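PDB 3B7M: cellulase, which probably hydrolyses internal beta-1,4-glucosidic bonds of cellulose, as an engineered thermostable family 12 endoglucanase. Local coordinates for residues A[92-97]-A[195-200]; A[116-121]-A[156-161]; A[129-134]-A[143-148]. All blocks are in the same frame, centred on the assembly; numbering follows the deposited sequence.

Contact 1: A[92-97]-A[195-200]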
loop_
_atom_site.group_PDB
_atom_site.type_symbol
_atom_site.label_atom_id
_atom_site.label_comp_id
_atom_site.label_asym_id
_atom_site.label_seq_id
_atom_site.Cartn_x
_atom_site.Cartn_y
_atom_site.Cartn_z
ATOM N N TRP A 92 5.944 -10.189 -7.325
ATOM C CA TRP A 92 4.940 -9.381 -6.643
ATOM C C TRP A 92 5.511 -8.886 -5.316
ATOM O O TRP A 92 6.496 -9.436 -4.824
ATOM C CB TRP A 92 3.663 -10.213 -6.366
ATOM C CG TRP A 92 3.941 -11.532 -5.665
ATOM C CD1 TRP A 92 4.131 -12.748 -6.257
ATOM C CD2 TRP A 92 4.091 -11.751 -4.249
ATOM N NE1 TRP A 92 4.382 -13.715 -5.297
ATOM C CE2 TRP A 92 4.374 -13.124 -4.063
ATOM C CE3 TRP A 92 4.004 -10.919 -3.121
ATOM C CZ2 TRP A 92 4.574 -13.683 -2.804
ATOM C CZ3 TRP A 92 4.203 -11.471 -1.875
ATOM C CH2 TRP A 92 4.487 -12.841 -1.723
ATOM N N ASN A 93 4.889 -7.856 -4.737
ATOM C CA ASN A 93 5.150 -7.516 -3.345
ATOM C C ASN A 93 3.860 -7.431 -2.546
ATOM O O ASN A 93 2.776 -7.381 -3.116
ATOM C CB ASN A 93 6.000 -6.234 -3.200
ATOM C CG ASN A 93 5.249 -4.970 -3.616
ATOM O OD1 ASN A 93 5.854 -3.995 -4.084
ATOM N ND2 ASN A 93 3.946 -4.976 -3.445
ATOM N N ALA A 94 3.991 -7.424 -1.228
ATOM C CA ALA A 94 2.880 -7.146 -0.338
ATOM C C ALA A 94 3.253 -5.843 0.370
ATOM O O ALA A 94 4.230 -5.792 1.123
ATOM C CB ALA A 94 2.689 -8.297 0.648
ATOM N N ALA A 95 2.493 -4.780 0.104
ATOM C CA ALA A 95 2.944 -3.448 0.465
ATOM C C ALA A 95 1.791 -2.535 0.836
ATOM O O ALA A 95 0.752 -2.524 0.154
ATOM C CB ALA A 95 3.744 -2.844 -0.708
ATOM N N TYR A 96 1.964 -1.797 1.934
ATOM C CA TYR A 96 1.156 -0.604 2.208
ATOM C C TYR A 96 1.518 0.540 1.282
ATOM O O TYR A 96 2.676 0.668 0.861
ATOM C CB TYR A 96 1.367 -0.113 3.635
ATOM C CG TYR A 96 0.546 -0.865 4.644
ATOM C CD1 TYR A 96 0.954 -2.115 5.103
ATOM C CD2 TYR A 96 -0.643 -0.339 5.134
ATOM C CE1 TYR A 96 0.195 -2.815 6.025
ATOM C CE2 TYR A 96 -1.406 -1.039 6.059
ATOM C CZ TYR A 96 -0.967 -2.275 6.500
ATOM O OH TYR A 96 -1.705 -2.997 7.416
ATOM N N ASP A 97 0.525 1.378 0.990
ATOM C CA ASP A 97 0.723 2.601 0.231
ATOM C C ASP A 97 -0.059 3.710 0.941
ATOM O O ASP A 97 -1.278 3.604 1.130
ATOM C CB ASP A 97 0.210 2.402 -1.198
ATOM C CG ASP A 97 0.940 3.261 -2.236
ATOM O OD1 ASP A 97 1.836 4.059 -1.886
ATOM O OD2 ASP A 97 0.600 3.112 -3.430
ATOM N N THR A 195 -3.523 -1.121 1.557
ATOM C CA THR A 195 -2.583 -2.226 1.466
ATOM C C THR A 195 -3.072 -3.230 0.417
ATOM O O THR A 195 -4.266 -3.307 0.130
ATOM C CB THR A 195 -2.360 -2.920 2.807
ATOM O OG1 THR A 195 -1.130 -3.655 2.752
ATOM C CG2 THR A 195 -3.531 -3.873 3.142
ATOM N N GLY A 196 -2.136 -3.983 -0.145
ATOM C CA GLY A 196 -2.446 -5.008 -1.127
ATOM C C GLY A 196 -1.164 -5.500 -1.774
ATOM O O GLY A 196 -0.106 -5.485 -1.149
ATOM N N PHE A 197 -1.266 -5.942 -3.024
ATOM C CA PHE A 197 -0.161 -6.573 -3.690
ATOM C C PHE A 197 0.145 -5.848 -4.991
ATOM O O PHE A 197 -0.733 -5.696 -5.834
ATOM C CB PHE A 197 -0.481 -8.053 -3.941
ATOM C CG PHE A 197 -0.974 -8.782 -2.712
ATOM C CD1 PHE A 197 -0.083 -9.301 -1.790
ATOM C CD2 PHE A 197 -2.334 -8.924 -2.472
ATOM C CE1 PHE A 197 -0.537 -9.976 -0.651
ATOM C CE2 PHE A 197 -2.796 -9.576 -1.334
ATOM C CZ PHE A 197 -1.896 -10.100 -0.422
ATOM N N GLU A 198 1.379 -5.376 -5.141
ATOM C CA GLU A 198 1.842 -4.856 -6.429
ATOM C C GLU A 198 2.241 -6.066 -7.268
ATOM O O GLU A 198 3.154 -6.803 -6.885
ATOM C CB GLU A 198 3.046 -3.917 -6.255
ATOM C CG GLU A 198 2.723 -2.588 -5.590
ATOM C CD GLU A 198 3.795 -1.524 -5.849
ATOM O OE1 GLU A 198 4.993 -1.794 -5.598
ATOM O OE2 GLU A 198 3.429 -0.415 -6.294
ATOM N N LEU A 199 1.528 -6.287 -8.376
ATOM C CA LEU A 199 1.753 -7.452 -9.240
ATOM C C LEU A 199 2.616 -7.101 -10.441
ATOM O O LEU A 199 2.379 -6.106 -11.123
ATOM C CB LEU A 199 0.416 -8.062 -9.698
ATOM C CG LEU A 199 -0.537 -8.504 -8.587
ATOM C CD1 LEU A 199 -1.773 -9.173 -9.163
ATOM C CD2 LEU A 199 0.185 -9.454 -7.599
ATOM N N PHE A 200 3.639 -7.911 -10.681
ATOM C CA PHE A 200 4.469 -7.735 -11.867
ATOM C C PHE A 200 4.212 -8.896 -12.817
ATOM O O PHE A 200 3.830 -8.681 -13.966
ATOM C CB PHE A 200 5.958 -7.613 -11.514
ATOM C CG PHE A 200 6.300 -6.382 -10.721
ATOM C CD1 PHE A 200 5.986 -6.296 -9.362
ATOM C CD2 PHE A 200 6.931 -5.300 -11.331
ATOM C CE1 PHE A 200 6.313 -5.163 -8.619
ATOM C CE2 PHE A 200 7.254 -4.161 -10.600
ATOM C CZ PHE A 200 6.945 -4.094 -9.239
#

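Contact 2: A[116-121]-A[156-161]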
loop_
_atom_site.group_PDB
_atom_site.type_symbol
_atom_site.label_atom_id
_atom_site.label_comp_id
_atom_site.label_asym_id
_atom_site.label_seq_id
_atom_site.Cartn_x
_atom_site.Cartn_y
_atom_site.Cartn_z
ATOM N N MET A 116 5.439 3.915 1.128
ATOM C CA MET A 116 5.223 2.475 1.019
ATOM C C MET A 116 5.912 1.700 2.141
ATOM O O MET A 116 6.995 2.066 2.602
ATOM C CB MET A 116 5.730 1.942 -0.325
ATOM C CG MET A 116 5.179 2.663 -1.561
ATOM S SD MET A 116 5.359 1.649 -3.044
ATOM C CE MET A 116 3.969 0.532 -2.827
ATOM N N ILE A 117 5.271 0.624 2.571
ATOM C CA ILE A 117 5.854 -0.273 3.557
ATOM C C ILE A 117 5.715 -1.665 2.998
ATOM O O ILE A 117 4.602 -2.167 2.843
ATOM C CB ILE A 117 5.151 -0.139 4.907
ATOM C CG1 ILE A 117 5.171 1.327 5.360
ATOM C CG2 ILE A 117 5.757 -1.098 5.958
ATOM C CD1 ILE A 117 4.336 1.617 6.618
ATOM N N TRP A 118 6.854 -2.267 2.666
ATOM C CA TRP A 118 6.911 -3.585 2.059
ATOM C C TRP A 118 7.122 -4.614 3.157
ATOM O O TRP A 118 8.096 -4.537 3.913
ATOM C CB TRP A 118 8.091 -3.668 1.077
ATOM C CG TRP A 118 7.969 -2.834 -0.175
ATOM C CD1 TRP A 118 7.384 -1.606 -0.297
ATOM C CD2 TRP A 118 8.513 -3.149 -1.467
ATOM N NE1 TRP A 118 7.503 -1.150 -1.592
ATOM C CE2 TRP A 118 8.193 -2.079 -2.328
ATOM C CE3 TRP A 118 9.208 -4.249 -1.985
ATOM C CZ2 TRP A 118 8.553 -2.069 -3.677
ATOM C CZ3 TRP A 118 9.575 -4.235 -3.327
ATOM C CH2 TRP A 118 9.241 -3.149 -4.159
ATOM N N LEU A 119 6.210 -5.575 3.223
ATOM C CA LEU A 119 6.242 -6.620 4.239
ATOM C C LEU A 119 6.787 -7.939 3.695
ATOM O O LEU A 119 7.342 -8.753 4.450
ATOM C CB LEU A 119 4.832 -6.831 4.811
ATOM C CG LEU A 119 4.213 -5.614 5.519
ATOM C CD1 LEU A 119 2.844 -5.980 6.068
ATOM C CD2 LEU A 119 5.120 -5.125 6.645
ATOM N N ASN A 120 6.604 -8.152 2.394
ATOM C CA ASN A 120 6.985 -9.403 1.748
ATOM C C ASN A 120 7.076 -9.190 0.250
ATOM O O ASN A 120 6.569 -8.192 -0.276
ATOM C CB ASN A 120 5.956 -10.506 2.071
ATOM C CG ASN A 120 6.584 -11.903 2.222
ATOM O OD1 ASN A 120 6.159 -12.699 3.060
ATOM N ND2 ASN A 120 7.581 -12.193 1.421
ATOM N N LYS A 121 7.730 -10.131 -0.428
ATOM C CA LYS A 121 7.819 -10.160 -1.886
ATOM C C LYS A 121 8.300 -11.525 -2.375
ATOM O O LYS A 121 8.754 -12.358 -1.594
ATOM C CB LYS A 121 8.777 -9.076 -2.409
ATOM C CG LYS A 121 10.245 -9.237 -1.960
ATOM C CD LYS A 121 11.073 -8.026 -2.355
ATOM C CE LYS A 121 12.565 -8.324 -2.265
ATOM N NZ LYS A 121 13.376 -7.240 -2.895
ATOM N N SER A 156 10.000 4.361 0.389
ATOM C CA SER A 156 9.675 2.958 0.639
ATOM C C SER A 156 10.504 2.397 1.777
ATOM O O SER A 156 11.725 2.562 1.797
ATOM C CB SER A 156 9.917 2.107 -0.605
ATOM O OG SER A 156 9.219 2.602 -1.733
ATOM N N TYR A 157 9.827 1.741 2.719
ATOM C CA TYR A 157 10.464 1.019 3.820
ATOM C C TYR A 157 10.278 -0.460 3.548
ATOM O O TYR A 157 9.146 -0.926 3.386
ATOM C CB TYR A 157 9.816 1.402 5.157
ATOM C CG TYR A 157 10.015 2.860 5.527
ATOM C CD1 TYR A 157 9.180 3.859 5.005
ATOM C CD2 TYR A 157 11.038 3.238 6.395
ATOM C CE1 TYR A 157 9.372 5.208 5.349
ATOM C CE2 TYR A 157 11.243 4.571 6.743
ATOM C CZ TYR A 157 10.417 5.554 6.211
ATOM O OH TYR A 157 10.621 6.867 6.570
ATOM N N VAL A 158 11.383 -1.190 3.454
ATOM C CA VAL A 158 11.350 -2.613 3.105
ATOM C C VAL A 158 11.880 -3.409 4.288
ATOM O O VAL A 158 13.053 -3.299 4.643
ATOM C CB VAL A 158 12.190 -2.907 1.829
ATOM C CG1 VAL A 158 12.066 -4.355 1.410
ATOM C CG2 VAL A 158 11.754 -1.996 0.678
ATOM N N ARG A 159 10.994 -4.179 4.911
ATOM C CA ARG A 159 11.349 -5.045 6.034
ATOM C C ARG A 159 12.459 -6.006 5.658
ATOM O O ARG A 159 12.316 -6.756 4.713
ATOM C CB ARG A 159 10.123 -5.838 6.469
ATOM C CG ARG A 159 10.011 -5.989 7.984
ATOM C CD ARG A 159 8.801 -6.798 8.347
ATOM N NE ARG A 159 8.518 -6.769 9.788
ATOM C CZ ARG A 159 8.930 -7.695 10.656
ATOM N NH1 ARG A 159 9.663 -8.727 10.241
ATOM N NH2 ARG A 159 8.608 -7.585 11.942
ATOM N N THR A 160 13.566 -5.982 6.392
ATOM C CA THR A 160 14.702 -6.870 6.073
ATOM C C THR A 160 14.367 -8.317 6.407
ATOM O O THR A 160 14.928 -9.239 5.817
ATOM C CB THR A 160 15.990 -6.471 6.810
ATOM O OG1 THR A 160 15.740 -6.489 8.218
ATOM C CG2 THR A 160 16.403 -5.078 6.429
ATOM N N THR A 161 13.473 -8.521 7.373
ATOM C CA THR A 161 12.885 -9.846 7.543
ATOM C C THR A 161 11.412 -9.912 7.121
ATOM O O THR A 161 10.557 -9.258 7.728
ATOM C CB THR A 161 13.244 -10.565 8.894
ATOM O OG1 THR A 161 12.059 -11.034 9.552
ATOM C CG2 THR A 161 14.066 -9.714 9.798
#

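Contact 3: A[129-134]-A[143-148]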
loop_
_atom_site.group_PDB
_atom_site.type_symbol
_atom_site.label_atom_id
_atom_site.label_comp_id
_atom_site.label_asym_id
_atom_site.label_seq_id
_atom_site.Cartn_x
_atom_site.Cartn_y
_atom_site.Cartn_z
ATOM N N GLY A 129 13.503 3.989 -6.608
ATOM C CA GLY A 129 14.361 4.943 -5.896
ATOM C C GLY A 129 15.744 4.415 -5.593
ATOM O O GLY A 129 16.133 3.353 -6.078
ATOM N N SER A 130 16.476 5.196 -4.803
ATOM C CA SER A 130 17.826 4.887 -4.370
ATOM C C SER A 130 17.771 4.429 -2.890
ATOM O O SER A 130 17.013 5.005 -2.091
ATOM C CB SER A 130 18.729 6.139 -4.552
ATOM O OG SER A 130 18.462 6.878 -5.764
ATOM N N ARG A 131 18.586 3.441 -2.538
ATOM C CA ARG A 131 18.667 2.967 -1.155
ATOM C C ARG A 131 19.496 3.944 -0.319
ATOM O O ARG A 131 20.682 4.125 -0.581
ATOM C CB ARG A 131 19.256 1.548 -1.118
ATOM C CG ARG A 131 19.618 1.030 0.290
ATOM C CD ARG A 131 19.700 -0.500 0.324
ATOM N NE ARG A 131 20.331 -1.051 -0.873
ATOM C CZ ARG A 131 20.221 -2.319 -1.259
ATOM N NH1 ARG A 131 19.508 -3.183 -0.538
ATOM N NH2 ARG A 131 20.823 -2.726 -2.369
ATOM N N VAL A 132 18.878 4.564 0.685
ATOM C CA VAL A 132 19.515 5.684 1.399
ATOM C C VAL A 132 19.919 5.409 2.838
ATOM O O VAL A 132 20.789 6.097 3.372
ATOM C CB VAL A 132 18.671 7.006 1.356
ATOM C CG1 VAL A 132 18.620 7.562 -0.058
ATOM C CG2 VAL A 132 17.271 6.790 1.893
ATOM N N ALA A 133 19.289 4.422 3.476
ATOM C CA ALA A 133 19.520 4.178 4.892
ATOM C C ALA A 133 18.926 2.855 5.356
ATOM O O ALA A 133 18.228 2.160 4.603
ATOM C CB ALA A 133 18.945 5.327 5.721
ATOM N N THR A 134 19.229 2.523 6.605
ATOM C CA THR A 134 18.580 1.452 7.342
ATOM C C THR A 134 18.136 2.081 8.645
ATOM O O THR A 134 18.846 2.920 9.213
ATOM C CB THR A 134 19.553 0.289 7.614
ATOM O OG1 THR A 134 20.099 -0.161 6.372
ATOM C CG2 THR A 134 18.846 -0.862 8.254
ATOM N N GLU A 143 14.968 -1.211 5.299
ATOM C CA GLU A 143 15.736 -0.431 4.334
ATOM C C GLU A 143 14.860 0.724 3.880
ATOM O O GLU A 143 13.659 0.537 3.642
ATOM C CB GLU A 143 16.081 -1.232 3.076
ATOM C CG GLU A 143 16.807 -2.533 3.255
ATOM C CD GLU A 143 17.033 -3.237 1.910
ATOM O OE1 GLU A 143 16.129 -3.180 1.019
ATOM O OE2 GLU A 143 18.117 -3.851 1.754
ATOM N N VAL A 144 15.468 1.897 3.736
ATOM C CA VAL A 144 14.764 3.085 3.294
ATOM C C VAL A 144 15.221 3.366 1.870
ATOM O O VAL A 144 16.419 3.423 1.593
ATOM C CB VAL A 144 15.058 4.314 4.205
ATOM C CG1 VAL A 144 14.206 5.526 3.792
ATOM C CG2 VAL A 144 14.801 3.966 5.681
ATOM N N TRP A 145 14.244 3.519 0.979
ATOM C CA TRP A 145 14.484 3.856 -0.408
ATOM C C TRP A 145 13.788 5.179 -0.680
ATOM O O TRP A 145 12.690 5.435 -0.162
ATOM C CB TRP A 145 13.929 2.776 -1.342
ATOM C CG TRP A 145 14.569 1.418 -1.176
ATOM C CD1 TRP A 145 14.397 0.545 -0.133
ATOM C CD2 TRP A 145 15.485 0.790 -2.078
ATOM N NE1 TRP A 145 15.144 -0.585 -0.336
ATOM C CE2 TRP A 145 15.819 -0.464 -1.525
ATOM C CE3 TRP A 145 16.057 1.166 -3.297
ATOM C CZ2 TRP A 145 16.698 -1.349 -2.152
ATOM C CZ3 TRP A 145 16.938 0.281 -3.919
ATOM C CH2 TRP A 145 17.247 -0.959 -3.344
ATOM N N TYR A 146 14.415 6.009 -1.501
ATOM C CA TYR A 146 13.858 7.313 -1.816
ATOM C C TYR A 146 13.983 7.643 -3.298
ATOM O O TYR A 146 15.043 7.458 -3.901
ATOM C CB TYR A 146 14.508 8.407 -0.959
ATOM C CG TYR A 146 13.975 9.791 -1.248
ATOM C CD1 TYR A 146 12.673 10.134 -0.896
ATOM C CD2 TYR A 146 14.768 10.757 -1.884
ATOM C CE1 TYR A 146 12.163 11.393 -1.159
ATOM C CE2 TYR A 146 14.261 12.040 -2.155
ATOM C CZ TYR A 146 12.955 12.341 -1.783
ATOM O OH TYR A 146 12.410 13.583 -2.032
ATOM N N ALA A 147 12.879 8.131 -3.862
ATOM C CA ALA A 147 12.819 8.581 -5.247
ATOM C C ALA A 147 12.243 9.980 -5.301
ATOM O O ALA A 147 11.173 10.258 -4.732
ATOM C CB ALA A 147 11.970 7.644 -6.083
ATOM N N ASP A 148 12.975 10.863 -5.968
ATOM C CA ASP A 148 12.463 12.178 -6.291
ATOM C C ASP A 148 12.340 12.257 -7.801
ATOM O O ASP A 148 13.119 12.950 -8.464
ATOM C CB ASP A 148 13.390 13.278 -5.770
ATOM C CG ASP A 148 12.725 14.654 -5.773
ATOM O OD1 ASP A 148 11.894 14.935 -6.678
ATOM O OD2 ASP A 148 13.037 15.458 -4.854
#

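Contact 1: A[92-97]-A[195-200]
Ala95 and Gly196 pair across two neighbouring antiparallel strands of the large curved sheet in the beta-jelly-roll of glycosyl hydrolase family 12. Ala95 N donates almost straight to Gly196 O at 3.0 Å (N-H...O 170°), and Gly196 N returns a bond of 3.2 Å to Ala95 O. That carbonyl oxygen is met by more than one donor: Thr195 OG1 adds a weak bond, and the hydroxyl of Tyr59 a further one. Nearer the other end, Asn93 N bonds to Glu198 O at 3.0 Å, lying in the carbonyl plane; the return bond is weak. On the face with Thr195 and Phe197, Thr195 lies over the Tyr96 ring, its CB 3.8 Å from the ring centroid and nearly on the normal. With Thr195 OG1 anti to its backbone N (chi1 -160°), the hydroxyl hangs over one rim of that ring, 3.5 Å from Tyr96 CD1. Ala94 CB meets Phe197 CD1 at 3.8 Å, and Trp92 CB meets Leu199 CD2, also at 3.8 Å. Trp82, Leu84 and Phe211 of the second sheet close over this side. Glu198 points to the opposite face, beside Asn93; Asp97 lies near it, and Glu114 lies close to Asp97. The paired strands thus set an aromatic and aliphatic layer against the second sheet, and a polar, acid-rich surface on the other face, consistent with the substrate cleft of this family.

Contact 2: A[116-121]-A[156-161]
Val158 lies alongside Trp118, both side chains pointing the same way, with its CG2 methyl over one face of the indole. Val158 CG2 sits toward the rim of the ring system, 4.0 Å from Trp118 CG, and makes a CH-pi contact with the five-membered ring. Val158 has CG1 anti to the backbone N (chi1 -175°), which places CG2 beside that N and over the indole, while CG1 reaches Trp118 CB at 4.0 Å. Ser156 OG lies obliquely to the indole, 4.1 Å from Trp118 NE1, which is buried and has no hydrogen-bond partner in the model. Ser156 OG instead rests against the aliphatic start of Met116, 3.8 Å from its CB, and the Met116 chain then bends at chi3 (79°), carrying its end away from Ser156. Pro127 packs on Trp118, Ser156 and Val158 together. The two backbones run side by side as the parallel strand pair of the otherwise antiparallel large sheet of the jelly roll, joined through the hairpin of strands 130-137 and 140-148. Three nearly straight hydrogen bonds join the pair: Tyr157 N to Met116 O at 2.9 Å, Trp118 N to Tyr157 O at 2.8 Å, and Arg159 N to Trp118 O at 3.1 Å. The opposite face carries Ile117 and Tyr157. The Tyr157 ring turns its edge to Met116 O and reaches helix 171-181, where Phe174 meets it edge-to-face and Asp177 bonds to its hydroxyl. After Trp118 the strand bulges, Leu119 and Asn120 both facing Ala94 in a classic beta bulge. Arg159 extends from CG to NE, then turns its guanidinium so that NH1 donates in plane to Thr161 O at 2.7 Å, tying the side chain to the turn that follows its own strand.

Contact 3: A[129-134]-A[143-148]
Arg131 lies along Trp145, its side chain running over one face of the indole toward Glu143. Arg131 CB stands 3.7 Å from the centroid of the Trp145 six-membered ring and only 4° off its normal, a CH-pi contact. CG, anti to the backbone N (chi1 170°), carries the chain on alongside the ring. Arg131 CD comes to 4.0 Å from Trp145 CZ2, and there the chain bends. Arg131 NE lies 3.9 Å from Trp145 CZ2, and Arg131 CZ 3.8 Å from it, while NH2 stays near CH2. The guanidinium is tipped 38° from the ring plane, so it leans over the indole rim instead of lying flat on it. Arg131 NH1 ends the path in a salt bridge to Glu143 OE2 at 2.8 Å; the bond is bent, for the oxygen lies in the guanidinium plane but the donor comes from above the carboxylate plane. The other carboxylate oxygen, Glu143 OE1, accepts from Trp145 NE1 at 3.1 Å. Glu143 thus bridges the arginine tip and the indole nitrogen, which probably helps to hold both in place. On the side of Val144 and Tyr146, Val132 CG2, from the bulge, touches Val144 CG1 at 3.8 Å and also approaches Tyr146 CB, whose ring stacks on Tyr183. Ser130 N to Tyr146 O and Tyr146 N to Ser130 O are both 2.8 Å. Beyond them the register slips by one residue: Val132 N donates to Val144 O, whereas Val144 N donates to Ala133 O. Val132 and Ala133 thus both face Val144, a classic beta bulge within the antiparallel hairpin that forms one edge of the large jelly-roll sheet.

Overall arrangement
The three contacts step across one sheet, from its middle to its edge. Contacts 1 and 2, with centres about 10 Å apart, meet where strands 91-101 and 112-122 pair: Tyr96 N lies 2.8 Å from Ile117 O, a probable hydrogen bond. Contacts 2 and 3, with centres about 12 Å apart, join through strands 152-159 and 140-148, where Trp145 N is 2.8 Å from Ser156 O. Contacts 1 and 3 do not touch; their nearest atoms are about 10 Å apart. Asn93, Glu198, Met116, Trp118, Val158 and Trp145 share one face of the sheet, consistent with the concave, substrate-binding side of family 12 enzymes, with Asp97 and Glu198 near each other at contact 1.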